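Local coordinates for protein tRNA (Adenine(22)-N(1))-methyltransferase (Mycoplasma capricolum subsp. capricolum, PDB 6QE6) that probably methylates N1 of adenine 22 in tRNA, using S-adenosylmethionine as methyl donor, and is held here with the cofactor product S-adenosyl-L-homocysteine, at residues Ser160-Asp165 with Tyr169-Ile174; Tyr179-Glu184 with Ser192-Asn197; Tyr52-Asn57 with Thr85-Thr90. One frame throughout, in Å; residues are numbered along the deposited sequence.

Contact 1: Ser160-Asp165 with Tyr169-Ile174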
loop_
_atom_site.group_PDB
_atom_site.type_symbol
_atom_site.label_atom_id
_atom_site.label_comp_id
_atom_site.label_asym_id
_atom_site.label_seq_id
_atom_site.Cartn_x
_atom_site.Cartn_y
_atom_site.Cartn_z
ATOM N N SER A 160 8.783 -1.995 1.177
ATOM C CA SER A 160 9.588 -2.655 0.159
ATOM C C SER A 160 9.107 -2.211 -1.219
ATOM O O SER A 160 8.052 -1.583 -1.369
ATOM C CB SER A 160 9.531 -4.168 0.310
ATOM O OG SER A 160 8.605 -4.677 -0.598
ATOM N N PHE A 161 9.905 -2.545 -2.229
ATOM C CA PHE A 161 9.707 -2.038 -3.582
ATOM C C PHE A 161 9.692 -3.223 -4.529
ATOM O O PHE A 161 10.643 -4.013 -4.543
ATOM C CB PHE A 161 10.809 -1.035 -3.960
ATOM C CG PHE A 161 10.616 -0.392 -5.314
ATOM C CD1 PHE A 161 9.570 0.503 -5.537
ATOM C CD2 PHE A 161 11.489 -0.680 -6.368
ATOM C CE1 PHE A 161 9.389 1.099 -6.783
ATOM C CE2 PHE A 161 11.328 -0.081 -7.614
ATOM C CZ PHE A 161 10.278 0.805 -7.823
ATOM N N ILE A 162 8.623 -3.342 -5.317
ATOM C CA ILE A 162 8.298 -4.564 -6.050
ATOM C C ILE A 162 8.146 -4.260 -7.541
ATOM O O ILE A 162 7.483 -3.286 -7.928
ATOM C CB ILE A 162 7.010 -5.207 -5.505
ATOM C CG1 ILE A 162 7.186 -5.607 -4.037
ATOM C CG2 ILE A 162 6.574 -6.382 -6.370
ATOM C CD1 ILE A 162 5.885 -5.936 -3.358
ATOM N N TYR A 163 8.742 -5.105 -8.375
ATOM C CA TYR A 163 8.503 -5.084 -9.810
ATOM C C TYR A 163 7.669 -6.301 -10.191
ATOM O O TYR A 163 8.062 -7.434 -9.897
ATOM C CB TYR A 163 9.819 -5.084 -10.595
ATOM C CG TYR A 163 9.583 -5.395 -12.048
ATOM C CD1 TYR A 163 9.199 -4.396 -12.938
ATOM C CD2 TYR A 163 9.689 -6.707 -12.528
ATOM C CE1 TYR A 163 8.949 -4.685 -14.272
ATOM C CE2 TYR A 163 9.431 -7.010 -13.861
ATOM C CZ TYR A 163 9.066 -5.999 -14.732
ATOM O OH TYR A 163 8.818 -6.305 -16.056
ATOM N N GLU A 164 6.531 -6.081 -10.851
ATOM C CA GLU A 164 5.776 -7.200 -11.404
ATOM C C GLU A 164 4.984 -6.752 -12.624
ATOM O O GLU A 164 4.376 -5.680 -12.618
ATOM C CB GLU A 164 4.829 -7.821 -10.364
ATOM C CG GLU A 164 3.970 -8.963 -10.923
ATOM C CD GLU A 164 3.212 -9.744 -9.841
ATOM O OE1 GLU A 164 2.914 -9.165 -8.770
ATOM O OE2 GLU A 164 2.914 -10.945 -10.069
ATOM N N ASP A 165 4.997 -7.591 -13.659
ATOM C CA ASP A 165 4.229 -7.399 -14.901
ATOM C C ASP A 165 4.457 -6.019 -15.512
ATOM O O ASP A 165 3.516 -5.295 -15.849
ATOM C CB ASP A 165 2.738 -7.644 -14.673
ATOM C CG ASP A 165 2.402 -9.114 -14.435
ATOM O OD1 ASP A 165 3.217 -10.011 -14.773
ATOM O OD2 ASP A 165 1.298 -9.372 -13.915
ATOM N N TYR A 169 5.591 -1.223 -7.751
ATOM C CA TYR A 169 4.648 -1.209 -6.647
ATOM C C TYR A 169 5.362 -0.833 -5.358
ATOM O O TYR A 169 6.516 -1.214 -5.132
ATOM C CB TYR A 169 3.972 -2.563 -6.480
ATOM C CG TYR A 169 3.134 -2.950 -7.664
ATOM C CD1 TYR A 169 3.683 -3.672 -8.725
ATOM C CD2 TYR A 169 1.791 -2.597 -7.722
ATOM C CE1 TYR A 169 2.924 -4.019 -9.790
ATOM C CE2 TYR A 169 1.023 -2.943 -8.793
ATOM C CZ TYR A 169 1.593 -3.646 -9.831
ATOM O OH TYR A 169 0.817 -3.995 -10.910
ATOM N N TRP A 170 4.649 -0.109 -4.506
ATOM C CA TRP A 170 5.199 0.433 -3.274
ATOM C C TRP A 170 4.434 -0.211 -2.129
ATOM O O TRP A 170 3.239 0.044 -1.942
ATOM C CB TRP A 170 5.084 1.959 -3.246
ATOM C CG TRP A 170 6.055 2.733 -4.142
ATOM C CD1 TRP A 170 7.174 3.397 -3.739
ATOM C CD2 TRP A 170 5.959 2.950 -5.565
ATOM N NE1 TRP A 170 7.790 4.004 -4.811
ATOM C CE2 TRP A 170 7.068 3.740 -5.944
ATOM C CE3 TRP A 170 5.055 2.542 -6.552
ATOM C CZ2 TRP A 170 7.290 4.139 -7.270
ATOM C CZ3 TRP A 170 5.269 2.936 -7.851
ATOM C CH2 TRP A 170 6.383 3.732 -8.205
ATOM N N LEU A 171 5.101 -1.058 -1.373
ATOM C CA LEU A 171 4.447 -1.736 -0.273
ATOM C C LEU A 171 4.847 -1.058 1.029
ATOM O O LEU A 171 6.037 -0.839 1.274
ATOM C CB LEU A 171 4.809 -3.222 -0.263
ATOM C CG LEU A 171 4.243 -4.039 0.895
ATOM C CD1 LEU A 171 3.657 -5.345 0.425
ATOM C CD2 LEU A 171 5.345 -4.297 1.896
ATOM N N ILE A 172 3.851 -0.729 1.854
ATOM C CA ILE A 172 4.076 -0.033 3.109
ATOM C C ILE A 172 3.116 -0.590 4.158
ATOM O O ILE A 172 1.924 -0.789 3.889
ATOM C CB ILE A 172 3.930 1.500 2.941
ATOM C CG1 ILE A 172 4.161 2.226 4.278
ATOM C CG2 ILE A 172 2.605 1.864 2.268
ATOM C CD1 ILE A 172 4.169 3.753 4.195
ATOM N N GLU A 173 3.649 -0.896 5.337
ATOM C CA GLU A 173 2.879 -1.431 6.450
ATOM C C GLU A 173 2.874 -0.401 7.576
ATOM O O GLU A 173 3.934 0.058 8.014
ATOM C CB GLU A 173 3.445 -2.767 6.951
ATOM C CG GLU A 173 2.947 -3.111 8.367
ATOM C CD GLU A 173 3.106 -4.585 8.752
ATOM O OE1 GLU A 173 3.915 -5.295 8.108
ATOM O OE2 GLU A 173 2.425 -5.030 9.712
ATOM N N ILE A 174 1.681 -0.039 8.036
ATOM C CA ILE A 174 1.502 0.994 9.044
ATOM C C ILE A 174 0.894 0.348 10.283
ATOM O O ILE A 174 -0.177 -0.273 10.202
ATOM C CB ILE A 174 0.626 2.141 8.518
ATOM C CG1 ILE A 174 1.278 2.763 7.282
ATOM C CG2 ILE A 174 0.385 3.193 9.605
ATOM C CD1 ILE A 174 0.382 3.730 6.556
#
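Phe161 sets its CG opposite the backbone N (chi1 -176°), while Trp170 swings its CG opposite the carbonyl carbon, and these two choices lay the rings side by side on one face of a beta hairpin. The hairpin, strands 155-163 and 168-175, forms the antiparallel end of the seven-stranded sheet, whose order 3-2-1-4-5-7-6 is that of the Rossmann-like class I methyltransferases. The aromatic pair is T-shaped: Phe161 sends its edge at the indole face, with ring planes 69° apart and CE1 reaching Trp170 CE2 at 3.6 Å. That approach falls toward the rim of the indole. Phe161 and Trp170 are a non-hydrogen-bonded antiparallel pair, flanked by two hydrogen-bonded ones. Ser160 and Leu171 exchange two N-H...O bonds, each 3.0 Å between N of one residue and O of the other. On the other flank, Ile162 N gives to Tyr169 O at 3.0 Å, and Tyr169 N returns a bond to Ile162 O at 2.8 Å, distinctly bent with a 135° angle at the hydrogen.

The opposite face carries Ser160, Ile162, Tyr169 and Leu171. Here Ile162 CB rests against Tyr169 CB, and Ile162 CD1 reaches across toward Leu171 CB at 4.3 Å. Helix 24-31 packs over this side through Phe24, Arg25, Gln28 and Val29. The Tyr169 side chain comes within about 7 Å of the bound S-adenosyl-L-homocysteine, measured between nearest atoms. The carboxylate of Glu164 accepts bonds from the backbone N atoms of Phe24 and Arg25, the latter a residue of the cofactor site, and so ties the hairpin end to that helix. Close by, Glu164 O lies in the plane of the Tyr169 ring, at its edge, 3.6 Å from CE1.

Contact 2: Tyr179-Glu184 with Ser192-Asn197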
loop_
_atom_site.group_PDB
_atom_site.type_symbol
_atom_site.label_atom_id
_atom_site.label_comp_id
_atom_site.label_asym_id
_atom_site.label_seq_id
_atom_site.Cartn_x
_atom_site.Cartn_y
_atom_site.Cartn_z
ATOM N N TYR A 179 4.561 4.253 17.747
ATOM C CA TYR A 179 4.912 5.611 17.374
ATOM C C TYR A 179 5.656 5.655 16.045
ATOM O O TYR A 179 6.449 4.768 15.714
ATOM C CB TYR A 179 5.789 6.240 18.465
ATOM C CG TYR A 179 5.013 6.659 19.689
ATOM C CD1 TYR A 179 3.755 7.243 19.563
ATOM C CD2 TYR A 179 5.528 6.468 20.972
ATOM C CE1 TYR A 179 3.026 7.620 20.684
ATOM C CE2 TYR A 179 4.812 6.857 22.098
ATOM C CZ TYR A 179 3.563 7.434 21.947
ATOM O OH TYR A 179 2.830 7.829 23.044
ATOM N N SER A 180 5.420 6.731 15.297
ATOM C CA SER A 180 6.211 6.992 14.101
ATOM C C SER A 180 7.687 7.138 14.441
ATOM O O SER A 180 8.054 7.839 15.394
ATOM C CB SER A 180 5.741 8.267 13.416
ATOM O OG SER A 180 6.772 8.741 12.566
ATOM N N ASP A 181 8.536 6.492 13.648
ATOM C CA ASP A 181 9.945 6.829 13.689
ATOM C C ASP A 181 10.136 8.263 13.210
ATOM O O ASP A 181 9.318 8.814 12.465
ATOM C CB ASP A 181 10.761 5.868 12.829
ATOM C CG ASP A 181 10.967 4.525 13.503
ATOM O OD1 ASP A 181 10.635 4.396 14.715
ATOM O OD2 ASP A 181 11.467 3.602 12.828
ATOM N N HIS A 182 11.241 8.869 13.657
ATOM C CA HIS A 182 11.562 10.274 13.373
ATOM C C HIS A 182 12.231 10.385 12.001
ATOM O O HIS A 182 13.441 10.600 11.865
ATOM C CB HIS A 182 12.426 10.843 14.495
ATOM C CG HIS A 182 11.675 11.061 15.772
ATOM N ND1 HIS A 182 12.210 11.730 16.852
ATOM C CD2 HIS A 182 10.410 10.726 16.128
ATOM C CE1 HIS A 182 11.316 11.779 17.824
ATOM N NE2 HIS A 182 10.213 11.185 17.408
ATOM N N LEU A 183 11.405 10.263 10.960
ATOM C CA LEU A 183 11.896 10.200 9.589
ATOM C C LEU A 183 12.505 11.528 9.132
ATOM O O LEU A 183 11.900 12.595 9.282
ATOM C CB LEU A 183 10.759 9.805 8.654
ATOM C CG LEU A 183 10.277 8.361 8.772
ATOM C CD1 LEU A 183 9.663 7.883 7.461
ATOM C CD2 LEU A 183 11.419 7.455 9.189
ATOM N N GLU A 184 13.692 11.452 8.541
ATOM C CA GLU A 184 14.252 12.589 7.824
ATOM C C GLU A 184 13.375 12.939 6.623
ATOM O O GLU A 184 12.552 12.137 6.167
ATOM C CB GLU A 184 15.676 12.280 7.380
ATOM C CG GLU A 184 16.647 12.194 8.544
ATOM C CD GLU A 184 17.763 11.180 8.317
ATOM O OE1 GLU A 184 18.226 10.563 9.304
ATOM O OE2 GLU A 184 18.182 10.992 7.153
ATOM N N SER A 192 12.035 5.062 4.364
ATOM C CA SER A 192 12.992 4.860 5.456
ATOM C C SER A 192 14.208 4.078 4.973
ATOM O O SER A 192 14.064 3.008 4.378
ATOM C CB SER A 192 12.333 4.113 6.627
ATOM O OG SER A 192 10.996 4.544 6.886
ATOM N N LYS A 193 15.406 4.632 5.223
ATOM C CA LYS A 193 16.665 3.996 4.813
ATOM C C LYS A 193 16.727 2.533 5.220
ATOM O O LYS A 193 17.185 1.674 4.448
ATOM C CB LYS A 193 17.854 4.716 5.437
ATOM C CG LYS A 193 17.882 6.198 5.256
ATOM C CD LYS A 193 19.049 6.770 6.053
ATOM C CE LYS A 193 18.617 7.347 7.397
ATOM N NZ LYS A 193 19.310 8.651 7.650
ATOM N N GLN A 194 16.316 2.255 6.452
ATOM C CA GLN A 194 16.170 0.940 7.051
ATOM C C GLN A 194 15.661 -0.124 6.077
ATOM O O GLN A 194 16.183 -1.240 6.045
ATOM C CB GLN A 194 15.233 1.087 8.247
ATOM C CG GLN A 194 14.489 -0.134 8.623
ATOM C CD GLN A 194 13.636 0.083 9.859
ATOM O OE1 GLN A 194 13.045 1.158 10.050
ATOM N NE2 GLN A 194 13.592 -0.931 10.727
ATOM N N PHE A 195 14.650 0.212 5.276
ATOM C CA PHE A 195 14.025 -0.756 4.388
ATOM C C PHE A 195 14.646 -0.783 2.994
ATOM O O PHE A 195 14.412 -1.746 2.246
ATOM C CB PHE A 195 12.517 -0.478 4.285
ATOM C CG PHE A 195 11.819 -0.377 5.627
ATOM C CD1 PHE A 195 11.741 -1.475 6.479
ATOM C CD2 PHE A 195 11.241 0.821 6.040
ATOM C CE1 PHE A 195 11.104 -1.383 7.726
ATOM C CE2 PHE A 195 10.595 0.916 7.296
ATOM C CZ PHE A 195 10.533 -0.188 8.131
ATOM N N PHE A 196 15.451 0.220 2.626
ATOM C CA PHE A 196 15.957 0.294 1.265
ATOM C C PHE A 196 17.475 0.363 1.127
ATOM O O PHE A 196 17.955 0.433 -0.004
ATOM C CB PHE A 196 15.312 1.483 0.534
ATOM C CG PHE A 196 13.822 1.351 0.399
ATOM C CD1 PHE A 196 13.275 0.414 -0.473
ATOM C CD2 PHE A 196 12.964 2.116 1.182
ATOM C CE1 PHE A 196 11.892 0.260 -0.573
ATOM C CE2 PHE A 196 11.580 1.972 1.078
ATOM C CZ PHE A 196 11.046 1.035 0.197
ATOM N N ASN A 197 18.239 0.311 2.223
ATOM C CA ASN A 197 19.698 0.243 2.133
ATOM C C ASN A 197 20.145 -0.859 1.181
ATOM O O ASN A 197 19.725 -2.015 1.308
ATOM C CB ASN A 197 20.323 -0.016 3.510
ATOM C CG ASN A 197 20.342 1.208 4.385
ATOM O OD1 ASN A 197 20.678 2.302 3.934
ATOM N ND2 ASN A 197 19.982 1.031 5.660
HETATM O O HOH W 1 10.658 0.846 12.136
#
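Lys193 NZ is held by both carboxylate oxygens of Glu184, at 2.6 Å from OE2 and 2.8 Å from OE1, in a bidentate salt bridge. It bridges the two ends of helix 185-190: Glu184 is its N-cap, and Lys193 comes shortly after it, at the start of the short, weakly bonded helix about 193-196. The ammonium sits on the syn side of each oxygen, a little under 20° out of the carboxylate plane, so one nitrogen engages the whole flat group. Neither chain arrives straight. Glu184 bends at chi2 (147°) and Lys193 at chi3 and chi4, and the two side chains cross at about a right angle at the exposed end of the contact.

Away from the ion pair the packing is modest. Leu183 turns its isopropyl end toward Ser192, with CD1 3.6 Å from OG and CD2 almost as near; this is van der Waals packing, since OG has its hydrogen bond elsewhere. Ile188 of helix 185-190 touches the same leucine. The start of the second segment has further anchors within the chain: Ser192 N bonds to the Glu159 carboxylate, and Lys193 N to that of Glu187. Glu187 also accepts from Glu184 N, so it joins the two backbones that the salt bridge links through side chains.

A second polar pair, bridged by water, lies at Asp181 and Gln194. They bring two acceptors, OD2 and OE1, within 4.0 Å of each other, with carboxylate and amide planes only 14° apart. The water resolves the mismatch by donating to each. In the helical turn Lys193 O accepts from both Phe196 N and Asn197 N, and Ser192 O from Phe195 N. Within that turn, Gln194 CG stands over the centre of the Phe195 ring, 3.6 Å above its plane.

Contact 3: Tyr52-Asn57 with Thr85-Thr90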
loop_
_atom_site.group_PDB
_atom_site.type_symbol
_atom_site.label_atom_id
_atom_site.label_comp_id
_atom_site.label_asym_id
_atom_site.label_seq_id
_atom_site.Cartn_x
_atom_site.Cartn_y
_atom_site.Cartn_z
ATOM N N TYR A 52 -7.005 -16.892 0.274
ATOM C CA TYR A 52 -5.695 -17.420 0.654
ATOM C C TYR A 52 -5.454 -17.297 2.159
ATOM O O TYR A 52 -5.031 -18.262 2.813
ATOM C CB TYR A 52 -4.591 -16.692 -0.113
ATOM C CG TYR A 52 -3.204 -17.165 0.240
ATOM C CD1 TYR A 52 -2.593 -18.171 -0.508
ATOM C CD2 TYR A 52 -2.499 -16.619 1.325
ATOM C CE1 TYR A 52 -1.322 -18.634 -0.206
ATOM C CE2 TYR A 52 -1.211 -17.078 1.649
ATOM C CZ TYR A 52 -0.629 -18.091 0.865
ATOM O OH TYR A 52 0.637 -18.572 1.131
ATOM N N LEU A 53 -5.705 -16.101 2.719
ATOM C CA LEU A 53 -5.423 -15.849 4.131
ATOM C C LEU A 53 -6.253 -16.750 5.039
ATOM O O LEU A 53 -5.755 -17.256 6.052
ATOM C CB LEU A 53 -5.682 -14.381 4.465
ATOM C CG LEU A 53 -4.724 -13.341 3.885
ATOM C CD1 LEU A 53 -5.276 -11.969 4.152
ATOM C CD2 LEU A 53 -3.344 -13.489 4.495
ATOM N N VAL A 54 -7.521 -16.962 4.693
ATOM C CA VAL A 54 -8.346 -17.852 5.502
ATOM C C VAL A 54 -7.889 -19.302 5.342
ATOM O O VAL A 54 -7.765 -20.037 6.325
ATOM C CB VAL A 54 -9.830 -17.670 5.144
ATOM C CG1 VAL A 54 -10.646 -18.870 5.619
ATOM C CG2 VAL A 54 -10.344 -16.381 5.772
ATOM N N GLN A 55 -7.600 -19.726 4.108
ATOM C CA GLN A 55 -7.154 -21.100 3.882
ATOM C C GLN A 55 -5.884 -21.422 4.658
ATOM O O GLN A 55 -5.716 -22.549 5.122
ATOM C CB GLN A 55 -6.936 -21.349 2.390
ATOM C CG GLN A 55 -8.235 -21.503 1.615
ATOM C CD GLN A 55 -8.022 -21.814 0.150
ATOM O OE1 GLN A 55 -7.118 -21.271 -0.491
ATOM N NE2 GLN A 55 -8.875 -22.676 -0.399
ATOM N N ASN A 56 -4.986 -20.458 4.825
ATOM C CA ASN A 56 -3.731 -20.714 5.518
ATOM C C ASN A 56 -3.769 -20.302 6.984
ATOM O O ASN A 56 -2.721 -20.260 7.637
ATOM C CB ASN A 56 -2.583 -20.028 4.785
ATOM C CG ASN A 56 -2.225 -20.741 3.488
ATOM O OD1 ASN A 56 -1.174 -21.377 3.380
ATOM N ND2 ASN A 56 -3.112 -20.654 2.502
ATOM N N ASN A 57 -4.956 -20.040 7.523
ATOM C CA ASN A 57 -5.135 -19.770 8.950
ATOM C C ASN A 57 -4.340 -18.539 9.406
ATOM O O ASN A 57 -3.919 -18.441 10.563
ATOM C CB ASN A 57 -4.778 -21.007 9.792
ATOM C CG ASN A 57 -5.251 -22.316 9.144
ATOM O OD1 ASN A 57 -6.456 -22.536 8.952
ATOM N ND2 ASN A 57 -4.302 -23.188 8.804
ATOM N N THR A 85 -17.936 -19.509 3.027
ATOM C CA THR A 85 -18.932 -18.460 3.233
ATOM C C THR A 85 -19.128 -18.125 4.704
ATOM O O THR A 85 -19.579 -17.016 5.017
ATOM C CB THR A 85 -20.283 -18.848 2.634
ATOM O OG1 THR A 85 -20.865 -19.887 3.426
ATOM C CG2 THR A 85 -20.113 -19.330 1.201
ATOM N N GLY A 86 -18.805 -19.044 5.612
ATOM C CA GLY A 86 -18.855 -18.729 7.025
ATOM C C GLY A 86 -17.660 -17.985 7.583
ATOM O O GLY A 86 -17.644 -17.677 8.781
ATOM N N GLN A 87 -16.655 -17.694 6.751
ATOM C CA GLN A 87 -15.434 -17.042 7.209
ATOM C C GLN A 87 -15.135 -15.785 6.402
ATOM O O GLN A 87 -14.475 -14.876 6.909
ATOM C CB GLN A 87 -14.239 -17.991 7.141
ATOM C CG GLN A 87 -14.276 -19.149 8.155
ATOM C CD GLN A 87 -15.131 -20.351 7.692
ATOM O OE1 GLN A 87 -15.033 -20.808 6.547
ATOM N NE2 GLN A 87 -15.965 -20.870 8.601
ATOM N N ILE A 88 -15.594 -15.712 5.153
ATOM C CA ILE A 88 -15.360 -14.541 4.318
ATOM C C ILE A 88 -16.701 -13.933 3.932
ATOM O O ILE A 88 -17.634 -14.652 3.565
ATOM C CB ILE A 88 -14.518 -14.896 3.081
ATOM C CG1 ILE A 88 -13.184 -15.479 3.536
ATOM C CG2 ILE A 88 -14.279 -13.679 2.202
ATOM C CD1 ILE A 88 -12.308 -15.930 2.405
ATOM N N PHE A 89 -16.799 -12.607 4.029
ATOM C CA PHE A 89 -18.054 -11.883 3.853
ATOM C C PHE A 89 -17.824 -10.776 2.844
ATOM O O PHE A 89 -16.925 -9.953 3.028
ATOM C CB PHE A 89 -18.543 -11.292 5.187
ATOM C CG PHE A 89 -18.661 -12.305 6.282
ATOM C CD1 PHE A 89 -19.774 -13.121 6.371
ATOM C CD2 PHE A 89 -17.647 -12.463 7.210
ATOM C CE1 PHE A 89 -19.871 -14.085 7.370
ATOM C CE2 PHE A 89 -17.741 -13.425 8.226
ATOM C CZ PHE A 89 -18.848 -14.233 8.303
ATOM N N THR A 90 -18.626 -10.744 1.786
ATOM C CA THR A 90 -18.481 -9.675 0.807
ATOM C C THR A 90 -19.203 -8.426 1.291
ATOM O O THR A 90 -20.311 -8.498 1.833
ATOM C CB THR A 90 -19.015 -10.099 -0.559
ATOM O OG1 THR A 90 -20.243 -10.814 -0.390
ATOM C CG2 THR A 90 -18.008 -10.977 -1.287
#
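Val54 meets Ile88 where the end of helix 48-55 packs against the edge strand 88-92 of the Rossmann-like sheet, and this apolar pair is the close part of the contact. The two side chains slide past one another in opposite directions, Val54 CG2 lying 3.7 Å from Ile88 CG1 and 3.9 Å from Ile88 CD1. With Val54 CG1 opposite the backbone N (chi1 162°), the valine's branches divide their work: CG2 goes to the isoleucine and CG1 to Gln87. Neighbouring elements help bury the pair, since Thr59 touches Val54 while Ala62, Ala64 and Val79 touch Ile88.

Toward the surface the contact thins. Gln87 crosses Val54 at about a right angle and offers CB alone, 4.0 Å from CG1, as its chain bends at chi2 beyond that point. The residues just past the helix, Asn56 and Asn57, are exposed, and the helix finishes in a Schellman motif in which Asn57, with positive phi, is the C-prime residue. Tyr52 O takes both Asn56 N and Asn56 ND2, the amide nitrogen also standing 3.7 Å above the centre of the Tyr52 ring.

No hydrogen bond joins the two segments, so what this contact adds between helix end and edge strand is apolar packing, alongside the residues of strand 59-66 that touch Val54 or Ile88, while the bonds within 52-57 close the helix end.

Contacts 3, 1 and 2 follow in that order along the chain. Contacts 1 and 3 belong to the same seven-stranded sheet but to opposite ends of it: contact 3 packs helix 48-55 on edge strand 88-92, whereas contact 1 pairs the last two strands, including the other edge, 155-163. Their centres are 24 Å apart. Contact 2 follows that hairpin, 16 Å from contact 1 between centres, and touches it where Phe196 CE1 packs on Phe161 CB at 3.8 Å. Contacts 2 and 3 lie 33 Å apart, on opposite sides of the chain's centre. Contacts 3 and 1 thus mark the two edges of the cofactor-binding sheet, contact 2 the passage to helices 200-217 and 225-244.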